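Local coordinates for MIP07328p (Drosophila melanogaster, PDB 6FKK), which probably serves as an axon guidance cue that binds semaphorin receptors and repels growing axons, here represented by its extracellular Sema and plexin-repeat (PSI) domains, at residues G41-I46 / H83-V88; Y105-R110 / C145-A150; G244-S249 / F357-P362; P393-L398 / Q491-A496; Y403-S408 / K417-L422. All coordinates share one frame; numbering follows the deposited sequence.

Interaction 1 of 5, residues G41-I46 / H83-V88; sequences GAKDVI and HNYLRV
The packed part of this contact lies round L86. Its CB points toward 41-46, and the CD2 branch meets I46 CG2 at 3.7 Å, the two side chains crossing at about a right angle. CD1 reaches along the backbone of D44 and V45. Beside this, the backbones are hydrogen-bonded directly. L86 N donates to A42 O at 3.1 Å, in the carbonyl plane. D44 N donates to N84 O, from above that carbonyl plane. K43 and Y85 form a single bridge between them.

The other end is polar and more open to solvent, with K43 and H83 partly exposed. The D44 carboxylate takes two donors: N84 N reaches OD1 at 3.0 Å, and H83 ND1 reaches OD2 at 2.7 Å, at the ring edge. K43 CD sits over the centre of one ring face, 3.6 Å from the H83 centroid, a CH-pi contact. The K43 chain bends at chi3 (59°), and NZ bonds T25 OG1. H83 NE2 bonds E79, so both ring nitrogens have carboxylate partners, which may favour a protonated ring, though the nearby K43 ammonium would probably oppose it.

The pair joins two neighbouring four-stranded sheets, blades of the Sema beta-propeller. Segment 41-46 holds the turn between strands 37-41 and 45-50. Segment 83-88 leads into outermost strand 86-91; I46 and L86, one from each sheet, both touch L99 of strand 97-101.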
# COMPACT_ATOMS: atom_id res chain seq x y z
N GLY A 41 12.63 2.69 -9.93
CA GLY A 41 13.29 3.96 -9.73
C GLY A 41 14.43 3.86 -8.74
O GLY A 41 14.22 3.44 -7.59
N ALA A 42 15.63 4.24 -9.15
CA ALA A 42 16.81 4.05 -8.31
C ALA A 42 17.66 5.31 -8.23
O ALA A 42 17.22 6.39 -8.64
CB ALA A 42 17.66 2.90 -8.85
N LYS A 43 18.87 5.17 -7.71
CA LYS A 43 19.82 6.28 -7.66
C LYS A 43 20.32 6.57 -9.06
O LYS A 43 20.98 5.73 -9.68
CB LYS A 43 20.97 5.95 -6.72
CG LYS A 43 22.08 7.00 -6.72
CD LYS A 43 23.16 6.68 -5.70
CE LYS A 43 23.79 5.32 -5.97
NZ LYS A 43 24.96 5.07 -5.08
N ASP A 44 19.97 7.75 -9.58
CA ASP A 44 20.46 8.26 -10.86
C ASP A 44 19.97 7.46 -12.06
O ASP A 44 20.22 7.84 -13.20
CB ASP A 44 22.00 8.30 -10.86
CG ASP A 44 22.56 9.30 -9.87
OD1 ASP A 44 21.86 10.29 -9.56
OD2 ASP A 44 23.70 9.10 -9.41
N VAL A 45 19.26 6.35 -11.82
CA VAL A 45 18.83 5.46 -12.90
C VAL A 45 17.40 5.00 -12.63
O VAL A 45 16.97 4.90 -11.48
CB VAL A 45 19.77 4.23 -13.05
CG1 VAL A 45 19.42 3.44 -14.29
CG2 VAL A 45 21.23 4.65 -13.09
N ILE A 46 16.67 4.74 -13.71
CA ILE A 46 15.41 4.00 -13.66
C ILE A 46 15.54 2.82 -14.62
O ILE A 46 16.04 2.98 -15.74
CB ILE A 46 14.20 4.89 -14.02
CG1 ILE A 46 12.91 4.06 -14.02
CG2 ILE A 46 14.40 5.57 -15.36
CD1 ILE A 46 11.67 4.87 -14.34
N HIS A 83 22.11 12.76 -4.58
CA HIS A 83 21.97 12.05 -5.84
C HIS A 83 20.57 12.33 -6.38
O HIS A 83 19.80 13.09 -5.80
CB HIS A 83 22.21 10.54 -5.67
CG HIS A 83 23.66 10.16 -5.69
ND1 HIS A 83 24.32 9.83 -6.85
CD2 HIS A 83 24.57 10.05 -4.70
CE1 HIS A 83 25.57 9.53 -6.57
NE2 HIS A 83 25.75 9.66 -5.27
N ASN A 84 20.25 11.71 -7.51
CA ASN A 84 18.95 11.89 -8.16
C ASN A 84 18.20 10.57 -8.11
O ASN A 84 18.31 9.73 -9.01
CB ASN A 84 19.12 12.38 -9.60
CG ASN A 84 17.80 12.71 -10.26
OD1 ASN A 84 16.82 13.03 -9.59
ND2 ASN A 84 17.76 12.63 -11.58
N TYR A 85 17.43 10.38 -7.04
CA TYR A 85 16.61 9.19 -6.88
C TYR A 85 15.28 9.42 -7.59
O TYR A 85 14.49 10.28 -7.18
CB TYR A 85 16.39 8.88 -5.40
CG TYR A 85 17.66 8.56 -4.65
CD1 TYR A 85 18.42 9.57 -4.07
CD2 TYR A 85 18.10 7.25 -4.51
CE1 TYR A 85 19.59 9.28 -3.38
CE2 TYR A 85 19.26 6.95 -3.82
CZ TYR A 85 20.00 7.97 -3.26
OH TYR A 85 21.16 7.68 -2.58
N LEU A 86 15.04 8.66 -8.66
CA LEU A 86 13.79 8.80 -9.39
C LEU A 86 12.65 8.17 -8.60
O LEU A 86 12.77 7.03 -8.13
CB LEU A 86 13.90 8.16 -10.78
CG LEU A 86 14.65 8.98 -11.84
CD1 LEU A 86 16.16 8.89 -11.67
CD2 LEU A 86 14.23 8.54 -13.24
N ARG A 87 11.55 8.90 -8.46
CA ARG A 87 10.47 8.49 -7.58
C ARG A 87 9.07 8.66 -8.16
O ARG A 87 8.11 8.25 -7.50
CB ARG A 87 10.55 9.26 -6.25
CG ARG A 87 11.68 8.82 -5.34
CD ARG A 87 11.40 7.44 -4.77
NE ARG A 87 12.44 7.00 -3.84
CZ ARG A 87 13.47 6.23 -4.18
NH1 ARG A 87 13.60 5.81 -5.44
NH2 ARG A 87 14.36 5.87 -3.27
N VAL A 88 8.92 9.24 -9.34
CA VAL A 88 7.60 9.51 -9.92
C VAL A 88 7.62 9.14 -11.39
O VAL A 88 8.44 9.66 -12.15
CB VAL A 88 7.17 10.98 -9.75
CG1 VAL A 88 5.84 11.22 -10.43
CG2 VAL A 88 7.09 11.35 -8.28

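Interaction 2 of 5, residues Y105-R110 / C145-A150; sequences YKPRCR and CPYSPA
Aromatic and proline packing carries most of this contact. P107 CD lies over one face of the Y147 ring, 3.8 Å from its centroid and offset toward the rim, as a CH-pi contact. P107 CB also meets C145 CB at 4.0 Å. The aliphatic part of Y147 is used too: its CB sits 3.6 Å from Y105 CD2.

Backbone oxygens meet both rings. Y147 O stands over the centre of one face of the Y105 ring, 3.5 Å above its plane. In turn Y105 O comes to the edge of the Y147 ring, 3.5 Å from CD2. The two side chains cross obliquely, and each ring is touched by the other residue's carbonyl oxygen.

At the tip, Y105 OH reaches S148 CB at 3.4 Å.

Around it, Y105 packs on C72 of helix 66-74 and meets the ring of F170. Segment 105-110 runs into strand 108-112, whose C109 is disulfide-bonded to C100 of the adjacent strand 97-101. The 145-150 loop, which follows strand 135-140, lays C145 against that same C100.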
# COMPACT_ATOMS: atom_id res chain seq x y z
N TYR A 105 18.09 16.95 -3.50
CA TYR A 105 17.23 17.90 -2.79
C TYR A 105 16.91 19.12 -3.64
O TYR A 105 16.78 20.24 -3.12
CB TYR A 105 17.84 18.30 -1.45
CG TYR A 105 17.83 17.19 -0.41
CD1 TYR A 105 18.68 16.11 -0.52
CD2 TYR A 105 16.95 17.23 0.67
CE1 TYR A 105 18.67 15.09 0.42
CE2 TYR A 105 16.93 16.22 1.61
CZ TYR A 105 17.79 15.15 1.48
OH TYR A 105 17.78 14.14 2.42
N LYS A 106 16.81 18.93 -4.95
CA LYS A 106 16.36 19.96 -5.88
C LYS A 106 15.42 19.30 -6.88
O LYS A 106 15.74 19.15 -8.06
CB LYS A 106 17.55 20.62 -6.58
CG LYS A 106 17.22 21.85 -7.41
CD LYS A 106 18.46 22.39 -8.12
CE LYS A 106 18.16 23.66 -8.89
NZ LYS A 106 17.17 23.45 -9.98
N PRO A 107 14.24 18.88 -6.43
CA PRO A 107 13.40 18.00 -7.25
C PRO A 107 12.94 18.67 -8.54
O PRO A 107 12.56 19.84 -8.55
CB PRO A 107 12.22 17.68 -6.32
CG PRO A 107 12.18 18.80 -5.35
CD PRO A 107 13.60 19.21 -5.14
N ARG A 108 12.98 17.90 -9.62
CA ARG A 108 12.57 18.36 -10.94
C ARG A 108 11.72 17.28 -11.60
O ARG A 108 11.76 16.11 -11.21
CB ARG A 108 13.78 18.67 -11.83
CG ARG A 108 14.83 19.57 -11.18
CD ARG A 108 14.42 21.03 -11.22
NE ARG A 108 14.45 21.56 -12.58
CZ ARG A 108 14.29 22.85 -12.88
NH1 ARG A 108 14.10 23.74 -11.92
NH2 ARG A 108 14.33 23.24 -14.15
N CYS A 109 10.93 17.69 -12.60
CA CYS A 109 10.15 16.77 -13.41
C CYS A 109 10.49 16.97 -14.88
O CYS A 109 10.87 18.06 -15.31
CB CYS A 109 8.64 16.97 -13.20
SG CYS A 109 7.99 16.38 -11.62
N ARG A 110 10.34 15.90 -15.66
CA ARG A 110 10.64 15.93 -17.08
C ARG A 110 9.58 15.15 -17.85
O ARG A 110 8.95 14.24 -17.32
CB ARG A 110 12.02 15.33 -17.40
CG ARG A 110 13.19 16.27 -17.20
CD ARG A 110 14.47 15.62 -17.71
NE ARG A 110 15.67 16.36 -17.34
CZ ARG A 110 16.91 15.91 -17.51
NH1 ARG A 110 17.10 14.71 -18.04
NH2 ARG A 110 17.95 16.65 -17.14
N CYS A 145 7.25 16.17 -6.01
CA CYS A 145 8.24 15.12 -5.87
C CYS A 145 8.97 15.32 -4.55
O CYS A 145 9.21 16.47 -4.15
CB CYS A 145 9.23 15.13 -7.03
SG CYS A 145 10.27 13.65 -7.16
N PRO A 146 9.34 14.25 -3.85
CA PRO A 146 10.05 14.41 -2.58
C PRO A 146 11.50 14.83 -2.80
O PRO A 146 12.05 14.74 -3.89
CB PRO A 146 9.97 13.01 -1.95
CG PRO A 146 9.82 12.09 -3.11
CD PRO A 146 8.98 12.84 -4.11
N TYR A 147 12.11 15.30 -1.71
CA TYR A 147 13.50 15.73 -1.73
C TYR A 147 14.47 14.61 -1.40
O TYR A 147 15.62 14.64 -1.85
CB TYR A 147 13.71 16.88 -0.74
CG TYR A 147 13.07 18.20 -1.14
CD1 TYR A 147 11.70 18.36 -1.11
CD2 TYR A 147 13.86 19.28 -1.52
CE1 TYR A 147 11.12 19.56 -1.47
CE2 TYR A 147 13.29 20.49 -1.87
CZ TYR A 147 11.92 20.62 -1.85
OH TYR A 147 11.34 21.82 -2.20
N SER A 148 14.03 13.63 -0.61
CA SER A 148 14.87 12.57 -0.10
C SER A 148 14.37 11.21 -0.57
O SER A 148 13.18 11.04 -0.83
CB SER A 148 14.89 12.60 1.44
OG SER A 148 15.60 11.50 1.98
N PRO A 149 15.26 10.22 -0.70
CA PRO A 149 14.81 8.86 -1.05
C PRO A 149 13.95 8.21 0.02
O PRO A 149 13.48 7.08 -0.20
CB PRO A 149 16.13 8.09 -1.24
CG PRO A 149 17.14 8.88 -0.48
CD PRO A 149 16.73 10.31 -0.65
N ALA A 150 13.74 8.86 1.16
CA ALA A 150 12.91 8.29 2.22
C ALA A 150 11.51 7.99 1.69
O ALA A 150 10.88 8.83 1.04
CB ALA A 150 12.83 9.26 3.40

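Interaction 3 of 5, residues G244-S249 / F357-P362; sequences GKSWTS and FIKNHP
I358, K359 and S246 carry this contact between a loop and a helix. I358 has the most surface buried. Its CB points toward the loop, and its extended CG1 branch (chi2 178°) carries CD1 to the backbone of 244-249. There CD1 lies 3.3 Å from T248 O and 3.7 Å from S249 CA, while CG2 also faces T248 O.

K359 comes second. Its chain is extended beyond CG and reaches across from the helix to S246 with its end. K359 NZ donates to S246 OG at 2.7 Å, and CE packs near the same oxygen. The ammonium has further partners in E185, a salt bridge, and H243 ND1. S246 OG is also bonded to H243 O. This buried charge is therefore well satisfied.

Helix 352-360 lies in the long connection between strands 298-305 and 377-380, which pair in one sheet. That placement is consistent with the extrusion of semaphorins, an insertion within one propeller blade, here packed on a loop that precedes strand 251-259.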
# COMPACT_ATOMS: atom_id res chain seq x y z
N GLY A 244 -8.84 30.07 -3.36
CA GLY A 244 -8.66 29.58 -4.71
C GLY A 244 -7.48 28.63 -4.89
O GLY A 244 -7.41 27.94 -5.91
N LYS A 245 -6.56 28.59 -3.92
CA LYS A 245 -5.40 27.72 -4.00
C LYS A 245 -5.46 26.56 -3.01
O LYS A 245 -4.47 25.85 -2.84
CB LYS A 245 -4.12 28.52 -3.77
CG LYS A 245 -3.77 29.48 -4.89
CD LYS A 245 -2.41 30.12 -4.64
CE LYS A 245 -2.00 31.04 -5.79
NZ LYS A 245 -0.64 31.61 -5.58
N SER A 246 -6.60 26.36 -2.35
CA SER A 246 -6.76 25.32 -1.34
C SER A 246 -7.92 24.41 -1.71
O SER A 246 -8.85 24.81 -2.42
CB SER A 246 -6.98 25.93 0.05
OG SER A 246 -8.00 26.90 0.03
N TRP A 247 -7.86 23.18 -1.22
CA TRP A 247 -8.94 22.23 -1.46
C TRP A 247 -10.22 22.70 -0.78
O TRP A 247 -10.20 23.37 0.25
CB TRP A 247 -8.58 20.84 -0.94
CG TRP A 247 -7.36 20.22 -1.57
CD1 TRP A 247 -6.10 20.20 -1.05
CD2 TRP A 247 -7.31 19.50 -2.80
NE1 TRP A 247 -5.25 19.51 -1.90
CE2 TRP A 247 -5.97 19.07 -2.98
CE3 TRP A 247 -8.25 19.17 -3.78
CZ2 TRP A 247 -5.56 18.35 -4.09
CZ3 TRP A 247 -7.84 18.45 -4.88
CH2 TRP A 247 -6.51 18.04 -5.03
N THR A 248 -11.35 22.34 -1.39
CA THR A 248 -12.66 22.50 -0.77
C THR A 248 -13.32 21.15 -0.50
O THR A 248 -14.50 21.11 -0.14
CB THR A 248 -13.57 23.36 -1.64
OG1 THR A 248 -13.75 22.73 -2.92
CG2 THR A 248 -12.96 24.73 -1.84
N SER A 249 -12.58 20.06 -0.67
CA SER A 249 -13.15 18.72 -0.52
C SER A 249 -12.24 17.79 0.27
O SER A 249 -12.38 16.57 0.16
CB SER A 249 -13.43 18.11 -1.90
OG SER A 249 -12.23 17.95 -2.63
N PHE A 357 -15.63 25.92 6.85
CA PHE A 357 -16.12 24.82 7.67
C PHE A 357 -15.33 23.54 7.42
O PHE A 357 -14.84 22.91 8.36
CB PHE A 357 -17.61 24.59 7.41
CG PHE A 357 -18.20 23.47 8.22
CD1 PHE A 357 -18.74 23.72 9.47
CD2 PHE A 357 -18.22 22.17 7.73
CE1 PHE A 357 -19.29 22.69 10.22
CE2 PHE A 357 -18.77 21.15 8.48
CZ PHE A 357 -19.30 21.41 9.72
N ILE A 358 -15.19 23.15 6.15
CA ILE A 358 -14.46 21.93 5.84
C ILE A 358 -12.98 22.07 6.14
O ILE A 358 -12.29 21.07 6.35
CB ILE A 358 -14.70 21.52 4.37
CG1 ILE A 358 -14.29 20.06 4.15
CG2 ILE A 358 -13.95 22.44 3.42
CD1 ILE A 358 -14.54 19.57 2.75
N LYS A 359 -12.46 23.30 6.18
CA LYS A 359 -11.10 23.51 6.66
C LYS A 359 -11.02 23.40 8.17
O LYS A 359 -9.97 23.01 8.71
CB LYS A 359 -10.58 24.88 6.21
CG LYS A 359 -10.41 25.02 4.70
CD LYS A 359 -9.81 26.37 4.35
CE LYS A 359 -9.53 26.47 2.86
NZ LYS A 359 -8.81 27.73 2.51
N ASN A 360 -12.10 23.73 8.88
CA ASN A 360 -12.11 23.64 10.33
C ASN A 360 -12.42 22.23 10.82
O ASN A 360 -11.98 21.84 11.91
CB ASN A 360 -13.12 24.62 10.92
CG ASN A 360 -12.71 26.07 10.73
OD1 ASN A 360 -11.52 26.38 10.67
ND2 ASN A 360 -13.69 26.95 10.63
N HIS A 361 -13.18 21.45 10.05
CA HIS A 361 -13.60 20.10 10.45
C HIS A 361 -13.25 19.11 9.35
O HIS A 361 -14.14 18.56 8.69
CB HIS A 361 -15.09 20.06 10.75
CG HIS A 361 -15.57 21.21 11.59
ND1 HIS A 361 -15.92 22.43 11.06
CD2 HIS A 361 -15.76 21.32 12.93
CE1 HIS A 361 -16.31 23.24 12.03
NE2 HIS A 361 -16.22 22.59 13.17
N PRO A 362 -11.96 18.84 9.13
CA PRO A 362 -11.58 17.86 8.11
C PRO A 362 -11.62 16.42 8.59
O PRO A 362 -11.47 15.50 7.77
CB PRO A 362 -10.15 18.27 7.75
CG PRO A 362 -9.61 18.78 9.05
CD PRO A 362 -10.77 19.43 9.78

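Interaction 4 of 5, residues P393-L398 / Q491-A496; sequences PQVKSL and QDPICA
V395 points from the end of strand 386-396 toward the turn at 491-496. Its CB stands back from that turn, and the two methyls divide the work. CG1, anti to the backbone N (chi1 177°), does the touching. It lies 3.7 Å from I494 CB, with I494 CG1 and CD1 only slightly farther. The two side chains cross at about a right angle, so CG1 rests against the flank of the isoleucine along its length. The same methyl also faces P493 CG, at 4.2 Å. CG2 goes another way and packs on V405 of the next strand.

Beyond V395 the contact is mostly backbone. S397 CA points its hydrogen at P493 O, 3.3 Å away and nearly straight (173° at the hydrogen). The CB atoms of S397 and P493 also meet, at 4.1 Å.

P493 and I494 occupy the corners of a type I turn from D492 to C495. D492 OD1 accepts from I494 N at 3.0 Å, an Asx turn that helps fix the turn's shape. C495 is tied to C478 by a disulfide.

This is a seam between the Sema propeller and the PSI domain. The direct chemistry is mainly apolar, with a weak CA-H...O contact added. Q521 adds polar bonds, taking L398 N on OE1 and giving NE2 to P493 O. The two domains are held here mainly by shape and burial.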
# COMPACT_ATOMS: atom_id res chain seq x y z
N PRO A 393 -5.81 -12.43 -5.86
CA PRO A 393 -7.23 -12.51 -5.51
C PRO A 393 -7.96 -13.64 -6.20
O PRO A 393 -7.66 -14.02 -7.34
CB PRO A 393 -7.77 -11.15 -5.97
CG PRO A 393 -6.90 -10.79 -7.12
CD PRO A 393 -5.53 -11.34 -6.80
N GLN A 394 -8.94 -14.19 -5.48
CA GLN A 394 -9.93 -15.12 -6.03
C GLN A 394 -9.28 -16.35 -6.64
O GLN A 394 -9.56 -16.72 -7.79
CB GLN A 394 -10.84 -14.41 -7.03
CG GLN A 394 -11.68 -13.29 -6.42
CD GLN A 394 -12.60 -13.79 -5.31
OE1 GLN A 394 -13.66 -14.36 -5.57
NE2 GLN A 394 -12.19 -13.58 -4.06
N VAL A 395 -8.42 -17.00 -5.87
CA VAL A 395 -7.86 -18.29 -6.27
C VAL A 395 -8.91 -19.36 -6.03
O VAL A 395 -9.40 -19.52 -4.91
CB VAL A 395 -6.57 -18.59 -5.50
CG1 VAL A 395 -6.04 -19.96 -5.89
CG2 VAL A 395 -5.53 -17.52 -5.78
N LYS A 396 -9.27 -20.09 -7.08
CA LYS A 396 -10.31 -21.12 -6.98
C LYS A 396 -9.72 -22.39 -6.39
O LYS A 396 -8.78 -22.96 -6.94
CB LYS A 396 -10.92 -21.39 -8.36
CG LYS A 396 -12.17 -22.25 -8.32
CD LYS A 396 -12.68 -22.56 -9.71
CE LYS A 396 -13.93 -23.42 -9.67
NZ LYS A 396 -15.07 -22.72 -9.03
N SER A 397 -10.28 -22.83 -5.27
CA SER A 397 -9.82 -24.04 -4.61
C SER A 397 -10.37 -25.28 -5.33
O SER A 397 -11.27 -25.19 -6.16
CB SER A 397 -10.23 -24.04 -3.13
OG SER A 397 -11.64 -23.94 -2.98
N LEU A 398 -9.79 -26.44 -5.00
CA LEU A 398 -10.26 -27.70 -5.59
C LEU A 398 -11.75 -27.89 -5.33
O LEU A 398 -12.48 -28.40 -6.19
CB LEU A 398 -9.49 -28.88 -5.01
CG LEU A 398 -10.00 -30.25 -5.45
CD1 LEU A 398 -9.65 -30.45 -6.91
CD2 LEU A 398 -9.43 -31.35 -4.59
N GLN A 491 -1.67 -26.56 2.32
CA GLN A 491 -2.98 -25.91 2.40
C GLN A 491 -3.05 -24.66 1.52
O GLN A 491 -3.79 -23.72 1.82
CB GLN A 491 -3.35 -25.58 3.85
CG GLN A 491 -3.67 -26.82 4.67
CD GLN A 491 -4.21 -26.48 6.04
OE1 GLN A 491 -3.66 -25.64 6.75
NE2 GLN A 491 -5.31 -27.13 6.41
N ASP A 492 -2.29 -24.65 0.44
CA ASP A 492 -2.45 -23.63 -0.59
C ASP A 492 -3.67 -23.97 -1.43
O ASP A 492 -3.76 -25.09 -1.96
CB ASP A 492 -1.20 -23.56 -1.48
CG ASP A 492 -1.15 -22.30 -2.35
OD1 ASP A 492 -2.18 -21.95 -2.96
OD2 ASP A 492 -0.07 -21.68 -2.43
N PRO A 493 -4.64 -23.06 -1.57
CA PRO A 493 -5.85 -23.38 -2.34
C PRO A 493 -5.59 -23.70 -3.80
O PRO A 493 -6.48 -24.22 -4.47
CB PRO A 493 -6.71 -22.11 -2.19
CG PRO A 493 -5.73 -21.03 -1.87
CD PRO A 493 -4.67 -21.69 -1.04
N ILE A 494 -4.39 -23.41 -4.30
CA ILE A 494 -4.08 -23.62 -5.71
C ILE A 494 -3.35 -24.94 -5.96
O ILE A 494 -3.32 -25.40 -7.12
CB ILE A 494 -3.27 -22.44 -6.27
CG1 ILE A 494 -3.62 -22.18 -7.73
CG2 ILE A 494 -1.78 -22.69 -6.11
CD1 ILE A 494 -3.11 -20.85 -8.23
N CYS A 495 -2.78 -25.57 -4.94
CA CYS A 495 -2.10 -26.85 -5.08
C CYS A 495 -3.04 -27.97 -4.67
O CYS A 495 -3.65 -27.92 -3.60
CB CYS A 495 -0.82 -26.91 -4.24
SG CYS A 495 0.38 -25.55 -4.45
N ALA A 496 -3.14 -28.99 -5.52
CA ALA A 496 -3.90 -30.19 -5.21
C ALA A 496 -3.07 -31.40 -5.62
O ALA A 496 -2.21 -31.32 -6.49
CB ALA A 496 -5.26 -30.21 -5.92

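Interaction 5 of 5, residues Y403-S408 / K417-L422; sequences YDVIYS and KFINIL
The two inner strands of a four-stranded antiparallel propeller blade form this beta hairpin. The strand segments approach to 4.8 Å and run at 142° to each other. I406 and F418 are a hydrogen-bonded pair: I406 N reaches F418 O at 2.9 Å, nearly along the C=O axis, and F418 N returns to I406 O at 3.1 Å.

Their side chains share one face of the sheet. I406 CB lies over the F418 ring, 3.9 Å from the centroid, in a CH-pi contact. I406 CG2 touches F418 CE1 at 3.5 Å.

Y407 and K417 form the neighbouring non-hydrogen-bonded pair on the other face. They run side by side in the same direction, with K417 CE 3.5 Å from Y407 CE2. Their tips bond L475 O and H477 NE2, which probably lead from the propeller to the PSI domain. Farther along, I419 CD1 sits over a face of Y403, 4.2 Å from CG.

Backbone bonds set the strand pairing, and apolar contacts on both faces add to it.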
# COMPACT_ATOMS: atom_id res chain seq x y z
N TYR A 403 -10.64 -17.98 -2.72
CA TYR A 403 -9.92 -17.40 -1.59
C TYR A 403 -8.87 -16.43 -2.10
O TYR A 403 -8.23 -16.67 -3.12
CB TYR A 403 -9.25 -18.49 -0.75
CG TYR A 403 -10.18 -19.55 -0.22
CD1 TYR A 403 -10.82 -19.40 1.00
CD2 TYR A 403 -10.43 -20.71 -0.95
CE1 TYR A 403 -11.68 -20.37 1.49
CE2 TYR A 403 -11.28 -21.68 -0.47
CZ TYR A 403 -11.90 -21.51 0.75
OH TYR A 403 -12.75 -22.48 1.22
N ASP A 404 -8.70 -15.33 -1.37
CA ASP A 404 -7.60 -14.41 -1.64
C ASP A 404 -6.35 -14.91 -0.93
O ASP A 404 -6.33 -15.02 0.30
CB ASP A 404 -7.95 -13.00 -1.16
CG ASP A 404 -9.03 -12.35 -2.00
OD1 ASP A 404 -9.39 -12.93 -3.05
OD2 ASP A 404 -9.52 -11.26 -1.62
N VAL A 405 -5.31 -15.22 -1.69
CA VAL A 405 -4.02 -15.59 -1.11
C VAL A 405 -3.25 -14.31 -0.82
O VAL A 405 -2.93 -13.54 -1.73
CB VAL A 405 -3.23 -16.51 -2.05
CG1 VAL A 405 -1.93 -16.94 -1.39
CG2 VAL A 405 -4.07 -17.72 -2.42
N ILE A 406 -2.98 -14.07 0.46
CA ILE A 406 -2.39 -12.82 0.91
C ILE A 406 -0.91 -13.03 1.20
O ILE A 406 -0.53 -13.97 1.91
CB ILE A 406 -3.12 -12.28 2.16
CG1 ILE A 406 -4.60 -12.06 1.84
CG2 ILE A 406 -2.47 -11.00 2.64
CD1 ILE A 406 -5.48 -11.97 3.06
N TYR A 407 -0.07 -12.16 0.64
CA TYR A 407 1.37 -12.21 0.83
C TYR A 407 1.81 -11.02 1.67
O TYR A 407 1.37 -9.89 1.44
CB TYR A 407 2.10 -12.21 -0.51
CG TYR A 407 1.79 -13.40 -1.39
CD1 TYR A 407 0.59 -13.47 -2.10
CD2 TYR A 407 2.68 -14.45 -1.52
CE1 TYR A 407 0.30 -14.55 -2.91
CE2 TYR A 407 2.40 -15.54 -2.33
CZ TYR A 407 1.21 -15.58 -3.02
OH TYR A 407 0.92 -16.66 -3.82
N SER A 408 2.69 -11.27 2.63
CA SER A 408 3.17 -10.22 3.51
C SER A 408 4.66 -10.41 3.78
O SER A 408 5.11 -11.54 4.01
CB SER A 408 2.40 -10.20 4.84
OG SER A 408 2.77 -9.09 5.64
N LYS A 417 2.62 -16.48 3.36
CA LYS A 417 1.38 -16.73 2.63
C LYS A 417 0.31 -17.17 3.61
O LYS A 417 0.58 -17.95 4.53
CB LYS A 417 1.56 -17.81 1.57
CG LYS A 417 2.67 -17.58 0.56
CD LYS A 417 2.83 -18.83 -0.31
CE LYS A 417 3.77 -18.60 -1.48
NZ LYS A 417 5.14 -18.20 -1.06
N PHE A 418 -0.91 -16.68 3.41
CA PHE A 418 -2.03 -17.15 4.23
C PHE A 418 -3.34 -16.82 3.53
O PHE A 418 -3.43 -15.90 2.71
CB PHE A 418 -2.00 -16.55 5.64
CG PHE A 418 -2.38 -15.10 5.70
CD1 PHE A 418 -1.42 -14.11 5.56
CD2 PHE A 418 -3.70 -14.72 5.93
CE1 PHE A 418 -1.77 -12.77 5.63
CE2 PHE A 418 -4.05 -13.38 5.99
CZ PHE A 418 -3.08 -12.41 5.84
N ILE A 419 -4.37 -17.60 3.88
CA ILE A 419 -5.74 -17.34 3.47
C ILE A 419 -6.62 -17.33 4.71
O ILE A 419 -6.20 -17.73 5.80
CB ILE A 419 -6.26 -18.38 2.45
CG1 ILE A 419 -6.34 -19.76 3.10
CG2 ILE A 419 -5.38 -18.40 1.21
CD1 ILE A 419 -6.99 -20.81 2.23
N ASN A 420 -7.85 -16.85 4.55
CA ASN A 420 -8.81 -16.76 5.64
C ASN A 420 -10.01 -17.64 5.35
O ASN A 420 -10.47 -17.72 4.21
CB ASN A 420 -9.27 -15.31 5.85
CG ASN A 420 -8.17 -14.42 6.39
OD1 ASN A 420 -7.76 -13.46 5.74
ND2 ASN A 420 -7.67 -14.74 7.58
N ILE A 421 -10.50 -18.31 6.38
CA ILE A 421 -11.70 -19.14 6.30
C ILE A 421 -12.63 -18.72 7.42
O ILE A 421 -12.24 -18.74 8.60
CB ILE A 421 -11.37 -20.64 6.39
CG1 ILE A 421 -10.64 -21.11 5.13
CG2 ILE A 421 -12.64 -21.45 6.60
CD1 ILE A 421 -10.25 -22.57 5.16
N LEU A 422 -13.85 -18.35 7.07
CA LEU A 422 -14.85 -17.89 8.03
C LEU A 422 -15.88 -19.00 8.23
O LEU A 422 -16.51 -19.45 7.26
CB LEU A 422 -15.52 -16.60 7.56
CG LEU A 422 -16.50 -15.93 8.51
CD1 LEU A 422 -15.80 -15.50 9.79
CD2 LEU A 422 -17.18 -14.74 7.85

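All five contacts are largely buried. Every touching residue of interaction 3 is buried, while the others include partly or fully exposed ones. Interactions 1 and 2 adjoin, their centres about 9 Å apart, and reach the same sheet. The first mixes backbone bonding with a carboxylate network; the second is ring and proline packing. Interactions 4 and 5 also touch: strands 386-396 and 402-410 are neighbours in one sheet. Interaction 5 holds the blade together through regular strand pairing. Interaction 4 joins that blade to the next domain, mainly by apolar contact. Interaction 3 touches none of the others; the nearest centre, of interaction 2, is about 27 Å away. It rests on a lysine bonded to a serine, and on an isoleucine.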